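Local coordinates for protein transcriptional repressor PadR (PDB 6JYI) that binds DNA as a PadR-like transcriptional regulator, probably acting as a dimer that represses transcription, at the interface of chains A and B. Sequence-based numbering; all coordinates share one arbitrary frame. Chains: chain A/B, Transcriptional repressor PadR.

All three contacts belong to the two-fold symmetric interface of chains A and B, so each has a twin. Contacts 1 and 3 lie about 7 Å apart between the centres of their C-alpha atoms and share A:Phe39 and B:Met104. Contact 1 sets helix 101-107 of chain B against helices 8-19 and 24-35 and the following loop, contact 3 against helices 8-19 and 79-89 and the next loop. Contact 2, on helix 148-175 of chain A, is likewise about 13 Å from contact 1 and 14 Å from contact 3. Helix 101-107 joins all three, which may couple one subunit's DNA-binding region to the long helices.

Contact 1: the interface of chains A and B. Residues chain A 12, 35, 38-39; chain B 104, 107-108.
Helix 8-19, the end of helix 24-35 and the loop after it in chain A meet helix 101-107 of chain B and the residue just beyond it. In this PadR-family regulator, whose N-terminal part is a winged helix-turn-helix, B:Met104, a selenomethionine, enters a pocket lined by A:Val12, A:Phe35, A:Phe38 and A:Phe39. Its CG lies anti to the backbone N (chi1 172°), and bends further along the chain turn the selenium toward chain A. SE stands over one face of A:Phe39, offset toward the ring's rim, and is 4.1 Å from CD1 of A:Phe39. The selenium also faces CG2 of A:Val12 and the methyl CE faces A:Phe35, but both separations are too short to be sound, so the exact position of the selenomethionine end is doubtful.

Beside it lies an aromatic contact at ordinary distances. The CZ end of the A:Phe35 ring points at a face of the B:Tyr107 ring, edge-to-face, with planes 64° apart and centroids 5.0 Å apart. Here CZ of A:Phe35 approaches CE2 of B:Tyr107 at 3.6 Å. A:Phe38 meets the same face of the tyrosine ring nearer its opposite edge, its CZ lying 3.7 Å from CD1 of B:Tyr107. B:Phe108 adds a smaller contact: its CZ is 3.9 Å from CZ of A:Phe35. Within chain A, CG1 of A:Val12 rests 3.6 Å above the plane of the A:Phe35 ring, backing it on one face.

Contact 2: the interface of chains A and B. Residues chain A 148-149, 152, 156; chain B 106, 117, 121, 168, 171, 175.
Water 1 joins the chains, lying 2.8 Å from the side-chain nitrogen NZ of B:Lys171 and bridging it to the backbone carbonyl of A:Phe148. The backbone O of A:Phe148 is 2.9 Å from water 1. The lysine bends at chi2 (-58°) and is extended beyond it, so that its aliphatic part runs past A:Ile152 in the opposite direction while NZ reaches the water. CG of B:Lys171 lies 4.0 Å from CG1 of A:Ile152.

Around this bridge the side chains given meet through carbon and selenium contacts. Both branches of A:Ile152 are used: CG2 meets CD2 of B:Leu168 at 3.7 Å, the two side chains crossing at about a right angle. The other branch ends in CD1, which is 3.8 Å from SE of the selenomethionine B:Met106 and packs equally near CD1 of B:Ile121. A:Val149 points CG2 toward CD1 of B:Ile117, 3.9 Å away. At the start of helix 148-175, CZ of the A:Phe148 ring lies 3.4 Å from the backbone O of B:Lys171, and the ring borders B:Leu175. Helix 148-175 of chain A thereby lies against helices 101-107, 114-142 and 148-178 of chain B, a helical association that would hold the PadR subunits together as a dimer.

Contact 3: the interface of chains A and B. Residues chain A 8, 39, 88, 92-93; chain B 101, 104-105.
With CG anti to its main-chain nitrogen (chi1 -169°), B:Asp101 carries its carboxylate to A:Tyr88, on helix 79-89, and A:Lys8, on helix 8-19. In this PadR-family protein B:Arg105 folds at chi2 (-64°), which brings the guanidinium back along helix 101-107 onto the same carboxylate.

B:Arg105 grips B:Asp101 side-on through two nitrogens. NE of B:Arg105 donates to OD1 of B:Asp101 at 3.0 Å, nearly straight (177° at the hydrogen) and within the guanidinium plane, but from above the carboxylate plane. NH2 of B:Arg105 donates to OD2 of B:Asp101 at 2.9 Å by a more bent bond, arriving on the syn side somewhat out of both planes, and forms a salt bridge within chain B.

Each carboxylate oxygen also receives a donor from chain A. The phenol OH of A:Tyr88 donates to OD1 of B:Asp101 at 2.9 Å, approaching nearly along the C-O axis. The side-chain nitrogen NZ of A:Lys8 forms a hydrogen-bonded salt bridge to OD2 of B:Asp101 at 3.1 Å, coming from well above the carboxylate plane. It reaches OD2 from the face opposite to NH2 of B:Arg105, so the two basic groups clasp the oxygen between them; their charge would probably favour an ionised aspartate. CG2 of A:Val93 sits over the centre of the guanidinium, 4.0 Å from CZ of B:Arg105.

Contact 1: the interface of chains A and B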
loop_
_atom_site.group_PDB
_atom_site.type_symbol
_atom_site.label_atom_id
_atom_site.label_comp_id
_atom_site.label_asym_id
_atom_site.label_seq_id
_atom_site.Cartn_x
_atom_site.Cartn_y
_atom_site.Cartn_z
ATOM N N VAL A 12 12.959 4.897 6.875
ATOM C CA VAL A 12 12.281 4.037 7.819
ATOM C C VAL A 12 13.271 3.583 8.898
ATOM O O VAL A 12 12.984 3.678 10.103
ATOM C CB VAL A 12 11.641 2.770 7.172
ATOM C CG1 VAL A 12 11.062 1.894 8.243
ATOM C CG2 VAL A 12 10.569 3.114 6.098
ATOM N N PHE A 35 5.431 -1.722 10.555
ATOM C CA PHE A 35 5.611 -1.164 9.195
ATOM C C PHE A 35 5.032 -2.000 8.046
ATOM O O PHE A 35 4.773 -1.470 6.971
ATOM C CB PHE A 35 7.080 -0.791 8.929
ATOM C CG PHE A 35 7.556 0.362 9.729
ATOM C CD1 PHE A 35 8.044 0.202 10.991
ATOM C CD2 PHE A 35 7.497 1.632 9.242
ATOM C CE1 PHE A 35 8.494 1.297 11.740
ATOM C CE2 PHE A 35 7.939 2.693 10.020
ATOM C CZ PHE A 35 8.431 2.501 11.259
ATOM N N PHE A 38 1.944 -0.059 6.899
ATOM C CA PHE A 38 1.965 1.217 6.201
ATOM C C PHE A 38 3.247 1.567 5.434
ATOM O O PHE A 38 3.276 2.591 4.759
ATOM C CB PHE A 38 1.523 2.347 7.146
ATOM C CG PHE A 38 2.483 2.632 8.256
ATOM C CD1 PHE A 38 3.620 3.378 8.016
ATOM C CD2 PHE A 38 2.213 2.187 9.561
ATOM C CE1 PHE A 38 4.527 3.640 9.030
ATOM C CE2 PHE A 38 3.106 2.475 10.595
ATOM C CZ PHE A 38 4.259 3.176 10.327
ATOM N N PHE A 39 4.287 0.722 5.504
ATOM C CA PHE A 39 5.455 0.884 4.650
ATOM C C PHE A 39 6.069 -0.492 4.387
ATOM O O PHE A 39 7.191 -0.804 4.812
ATOM C CB PHE A 39 6.474 1.904 5.214
ATOM C CG PHE A 39 7.052 2.837 4.160
ATOM C CD1 PHE A 39 6.407 4.062 3.849
ATOM C CD2 PHE A 39 8.194 2.480 3.454
ATOM C CE1 PHE A 39 6.909 4.913 2.864
ATOM C CE2 PHE A 39 8.708 3.316 2.482
ATOM C CZ PHE A 39 8.059 4.548 2.180
HETATM N N MSE B 104 3.756 7.224 7.822
HETATM C CA MSE B 104 5.119 7.275 8.322
HETATM C C MSE B 104 5.472 8.629 8.963
HETATM O O MSE B 104 6.151 8.658 10.000
HETATM C CB MSE B 104 6.100 6.843 7.213
HETATM C CG MSE B 104 7.556 7.017 7.525
HETATM SE SE MSE B 104 8.577 5.429 6.998
HETATM C CE MSE B 104 7.656 4.777 8.732
ATOM N N TYR B 107 3.830 8.442 12.271
ATOM C CA TYR B 107 4.578 7.549 13.119
ATOM C C TYR B 107 5.819 8.239 13.712
ATOM O O TYR B 107 6.128 8.035 14.880
ATOM C CB TYR B 107 4.978 6.295 12.367
ATOM C CG TYR B 107 5.490 5.220 13.234
ATOM C CD1 TYR B 107 4.622 4.334 13.853
ATOM C CD2 TYR B 107 6.842 5.073 13.476
ATOM C CE1 TYR B 107 5.074 3.345 14.679
ATOM C CE2 TYR B 107 7.313 4.055 14.341
ATOM C CZ TYR B 107 6.435 3.213 14.920
ATOM O OH TYR B 107 6.868 2.195 15.749
ATOM N N PHE B 108 6.529 9.004 12.891
ATOM C CA PHE B 108 7.695 9.764 13.310
ATOM C C PHE B 108 7.371 11.207 13.712
ATOM O O PHE B 108 8.283 12.078 13.751
ATOM C CB PHE B 108 8.737 9.758 12.194
ATOM C CG PHE B 108 9.331 8.377 11.885
ATOM C CD1 PHE B 108 9.793 7.527 12.895
ATOM C CD2 PHE B 108 9.452 7.961 10.571
ATOM C CE1 PHE B 108 10.307 6.291 12.593
ATOM C CE2 PHE B 108 9.981 6.751 10.269
ATOM C CZ PHE B 108 10.400 5.896 11.270
#

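Contact 2: the interface of chains A and B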
loop_
_atom_site.group_PDB
_atom_site.type_symbol
_atom_site.label_atom_id
_atom_site.label_comp_id
_atom_site.label_asym_id
_atom_site.label_seq_id
_atom_site.Cartn_x
_atom_site.Cartn_y
_atom_site.Cartn_z
ATOM N N PHE A 148 0.016 11.628 21.016
ATOM C CA PHE A 148 -1.120 11.921 20.160
ATOM C C PHE A 148 -0.793 11.704 18.675
ATOM O O PHE A 148 -1.540 11.025 17.982
ATOM C CB PHE A 148 -1.603 13.369 20.378
ATOM C CG PHE A 148 -2.614 13.835 19.369
ATOM C CD1 PHE A 148 -3.963 13.606 19.582
ATOM C CD2 PHE A 148 -2.230 14.471 18.212
ATOM C CE1 PHE A 148 -4.915 14.026 18.638
ATOM C CE2 PHE A 148 -3.165 14.882 17.285
ATOM C CZ PHE A 148 -4.498 14.664 17.491
ATOM N N VAL A 149 0.317 12.251 18.181
ATOM C CA VAL A 149 0.591 12.173 16.734
ATOM C C VAL A 149 0.937 10.726 16.308
ATOM O O VAL A 149 0.535 10.285 15.243
ATOM C CB VAL A 149 1.673 13.137 16.281
ATOM C CG1 VAL A 149 2.963 12.909 17.041
ATOM C CG2 VAL A 149 1.895 13.050 14.740
ATOM N N ILE A 152 -2.005 8.589 15.614
ATOM C CA ILE A 152 -2.728 8.767 14.327
ATOM C C ILE A 152 -2.437 7.603 13.364
ATOM O O ILE A 152 -3.368 7.069 12.756
ATOM C CB ILE A 152 -2.452 10.138 13.668
ATOM C CG1 ILE A 152 -2.865 11.258 14.615
ATOM C CG2 ILE A 152 -3.171 10.276 12.268
ATOM C CD1 ILE A 152 -2.493 12.673 14.154
ATOM N N VAL A 156 -5.666 5.535 12.156
ATOM C CA VAL A 156 -6.031 5.598 10.735
ATOM C C VAL A 156 -6.040 4.197 10.129
ATOM O O VAL A 156 -6.993 3.795 9.411
ATOM C CB VAL A 156 -5.150 6.596 9.967
ATOM C CG1 VAL A 156 -5.429 6.567 8.463
ATOM C CG2 VAL A 156 -5.407 8.012 10.494
HETATM N N MSE B 106 3.339 10.590 10.431
HETATM C CA MSE B 106 2.632 10.491 11.721
HETATM C C MSE B 106 3.404 9.622 12.703
HETATM O O MSE B 106 3.607 10.020 13.833
HETATM C CB MSE B 106 1.243 9.917 11.536
HETATM C CG MSE B 106 0.296 10.783 10.707
HETATM SE SE MSE B 106 -0.057 12.616 11.266
HETATM C CE MSE B 106 1.281 13.550 10.234
ATOM N N ILE B 117 2.575 19.289 11.390
ATOM C CA ILE B 117 1.649 18.164 11.567
ATOM C C ILE B 117 0.216 18.534 11.177
ATOM O O ILE B 117 -0.456 17.794 10.472
ATOM C CB ILE B 117 1.713 17.587 13.002
ATOM C CG1 ILE B 117 3.063 16.859 13.225
ATOM C CG2 ILE B 117 0.478 16.657 13.273
ATOM C CD1 ILE B 117 3.459 16.599 14.692
ATOM N N ILE B 121 -2.001 16.952 8.101
ATOM C CA ILE B 121 -3.299 16.339 8.295
ATOM C C ILE B 121 -4.320 17.016 7.383
ATOM O O ILE B 121 -5.092 16.325 6.718
ATOM C CB ILE B 121 -3.742 16.363 9.769
ATOM C CG1 ILE B 121 -2.797 15.553 10.642
ATOM C CG2 ILE B 121 -5.212 15.853 9.933
ATOM C CD1 ILE B 121 -2.954 15.868 12.131
ATOM N N LEU B 168 -9.238 11.451 10.428
ATOM C CA LEU B 168 -8.330 12.603 10.355
ATOM C C LEU B 168 -8.997 13.936 10.725
ATOM O O LEU B 168 -8.374 14.784 11.364
ATOM C CB LEU B 168 -7.645 12.670 8.990
ATOM C CG LEU B 168 -6.535 11.637 8.744
ATOM C CD1 LEU B 168 -6.010 11.686 7.306
ATOM C CD2 LEU B 168 -5.350 11.785 9.720
ATOM N N LYS B 171 -9.017 13.954 14.388
ATOM C CA LYS B 171 -7.684 14.263 14.858
ATOM C C LYS B 171 -7.379 15.768 14.737
ATOM O O LYS B 171 -6.848 16.354 15.652
ATOM C CB LYS B 171 -6.623 13.462 14.106
ATOM C CG LYS B 171 -6.754 11.937 14.236
ATOM C CD LYS B 171 -6.706 11.464 15.700
ATOM C CE LYS B 171 -6.768 9.952 15.801
ATOM N NZ LYS B 171 -6.740 9.495 17.241
ATOM N N LEU B 175 -6.508 18.308 17.755
ATOM C CA LEU B 175 -5.241 19.037 17.746
ATOM C C LEU B 175 -5.468 20.539 17.840
ATOM O O LEU B 175 -4.810 21.229 18.617
ATOM C CB LEU B 175 -4.416 18.690 16.485
ATOM C CG LEU B 175 -3.056 19.361 16.364
ATOM C CD1 LEU B 175 -2.272 19.226 17.685
ATOM C CD2 LEU B 175 -2.234 18.703 15.218
HETATM O O HOH W 1 -4.397 10.456 18.339
#

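Contact 3: the interface of chains A and B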
loop_
_atom_site.group_PDB
_atom_site.type_symbol
_atom_site.label_atom_id
_atom_site.label_comp_id
_atom_site.label_asym_id
_atom_site.label_seq_id
_atom_site.Cartn_x
_atom_site.Cartn_y
_atom_site.Cartn_z
ATOM N N LYS A 8 13.409 6.252 0.233
ATOM C CA LYS A 8 12.660 6.432 1.468
ATOM C C LYS A 8 12.745 5.254 2.428
ATOM O O LYS A 8 12.618 5.441 3.642
ATOM C CB LYS A 8 11.217 6.729 1.106
ATOM C CG LYS A 8 10.498 7.621 2.004
ATOM C CD LYS A 8 9.307 8.306 1.272
ATOM C CE LYS A 8 9.714 9.577 0.523
ATOM N NZ LYS A 8 8.550 10.209 -0.160
ATOM N N PHE A 39 4.287 0.722 5.504
ATOM C CA PHE A 39 5.455 0.884 4.650
ATOM C C PHE A 39 6.069 -0.492 4.387
ATOM O O PHE A 39 7.191 -0.804 4.812
ATOM C CB PHE A 39 6.474 1.904 5.214
ATOM C CG PHE A 39 7.052 2.837 4.160
ATOM C CD1 PHE A 39 6.407 4.062 3.849
ATOM C CD2 PHE A 39 8.194 2.480 3.454
ATOM C CE1 PHE A 39 6.909 4.913 2.864
ATOM C CE2 PHE A 39 8.708 3.316 2.482
ATOM C CZ PHE A 39 8.059 4.548 2.180
ATOM N N TYR A 88 14.508 14.218 5.103
ATOM C CA TYR A 88 13.369 13.441 4.640
ATOM C C TYR A 88 12.092 14.083 5.161
ATOM O O TYR A 88 11.148 14.326 4.394
ATOM C CB TYR A 88 13.531 11.944 5.084
ATOM C CG TYR A 88 12.224 11.255 5.333
ATOM C CD1 TYR A 88 11.371 10.947 4.275
ATOM C CD2 TYR A 88 11.818 10.963 6.623
ATOM C CE1 TYR A 88 10.106 10.328 4.513
ATOM C CE2 TYR A 88 10.588 10.322 6.882
ATOM C CZ TYR A 88 9.747 10.014 5.798
ATOM O OH TYR A 88 8.533 9.463 6.024
ATOM N N PRO A 92 8.188 16.862 0.409
ATOM C CA PRO A 92 6.757 16.719 0.198
ATOM C C PRO A 92 6.251 15.297 0.540
ATOM O O PRO A 92 6.965 14.324 0.330
ATOM C CB PRO A 92 6.586 16.982 -1.298
ATOM C CG PRO A 92 7.807 17.774 -1.703
ATOM C CD PRO A 92 8.897 17.300 -0.813
ATOM N N VAL A 93 5.037 15.194 1.057
ATOM C CA VAL A 93 4.459 13.902 1.401
ATOM C C VAL A 93 4.000 13.205 0.118
ATOM O O VAL A 93 3.100 13.670 -0.577
ATOM C CB VAL A 93 3.281 14.049 2.381
ATOM C CG1 VAL A 93 2.558 12.690 2.584
ATOM C CG2 VAL A 93 3.790 14.645 3.734
ATOM N N ASP B 101 3.536 7.236 2.878
ATOM C CA ASP B 101 4.467 8.226 3.420
ATOM C C ASP B 101 3.765 9.044 4.508
ATOM O O ASP B 101 4.339 9.340 5.541
ATOM C CB ASP B 101 4.922 9.131 2.294
ATOM C CG ASP B 101 6.098 10.027 2.669
ATOM O OD1 ASP B 101 6.739 9.842 3.731
ATOM O OD2 ASP B 101 6.356 10.933 1.870
HETATM N N MSE B 104 3.756 7.224 7.822
HETATM C CA MSE B 104 5.119 7.275 8.322
HETATM C C MSE B 104 5.472 8.629 8.963
HETATM O O MSE B 104 6.151 8.658 10.000
HETATM C CB MSE B 104 6.100 6.843 7.213
HETATM C CG MSE B 104 7.556 7.017 7.525
HETATM SE SE MSE B 104 8.577 5.429 6.998
HETATM C CE MSE B 104 7.656 4.777 8.732
ATOM N N ARG B 105 5.006 9.733 8.387
ATOM C CA ARG B 105 5.210 11.064 8.974
ATOM C C ARG B 105 4.537 11.147 10.336
ATOM O O ARG B 105 5.096 11.705 11.281
ATOM C CB ARG B 105 4.665 12.184 8.107
ATOM C CG ARG B 105 5.192 12.220 6.686
ATOM C CD ARG B 105 6.635 12.468 6.578
ATOM N NE ARG B 105 7.018 12.415 5.159
ATOM C CZ ARG B 105 7.501 13.407 4.404
ATOM N NH1 ARG B 105 7.694 14.658 4.874
ATOM N NH2 ARG B 105 7.760 13.143 3.115
#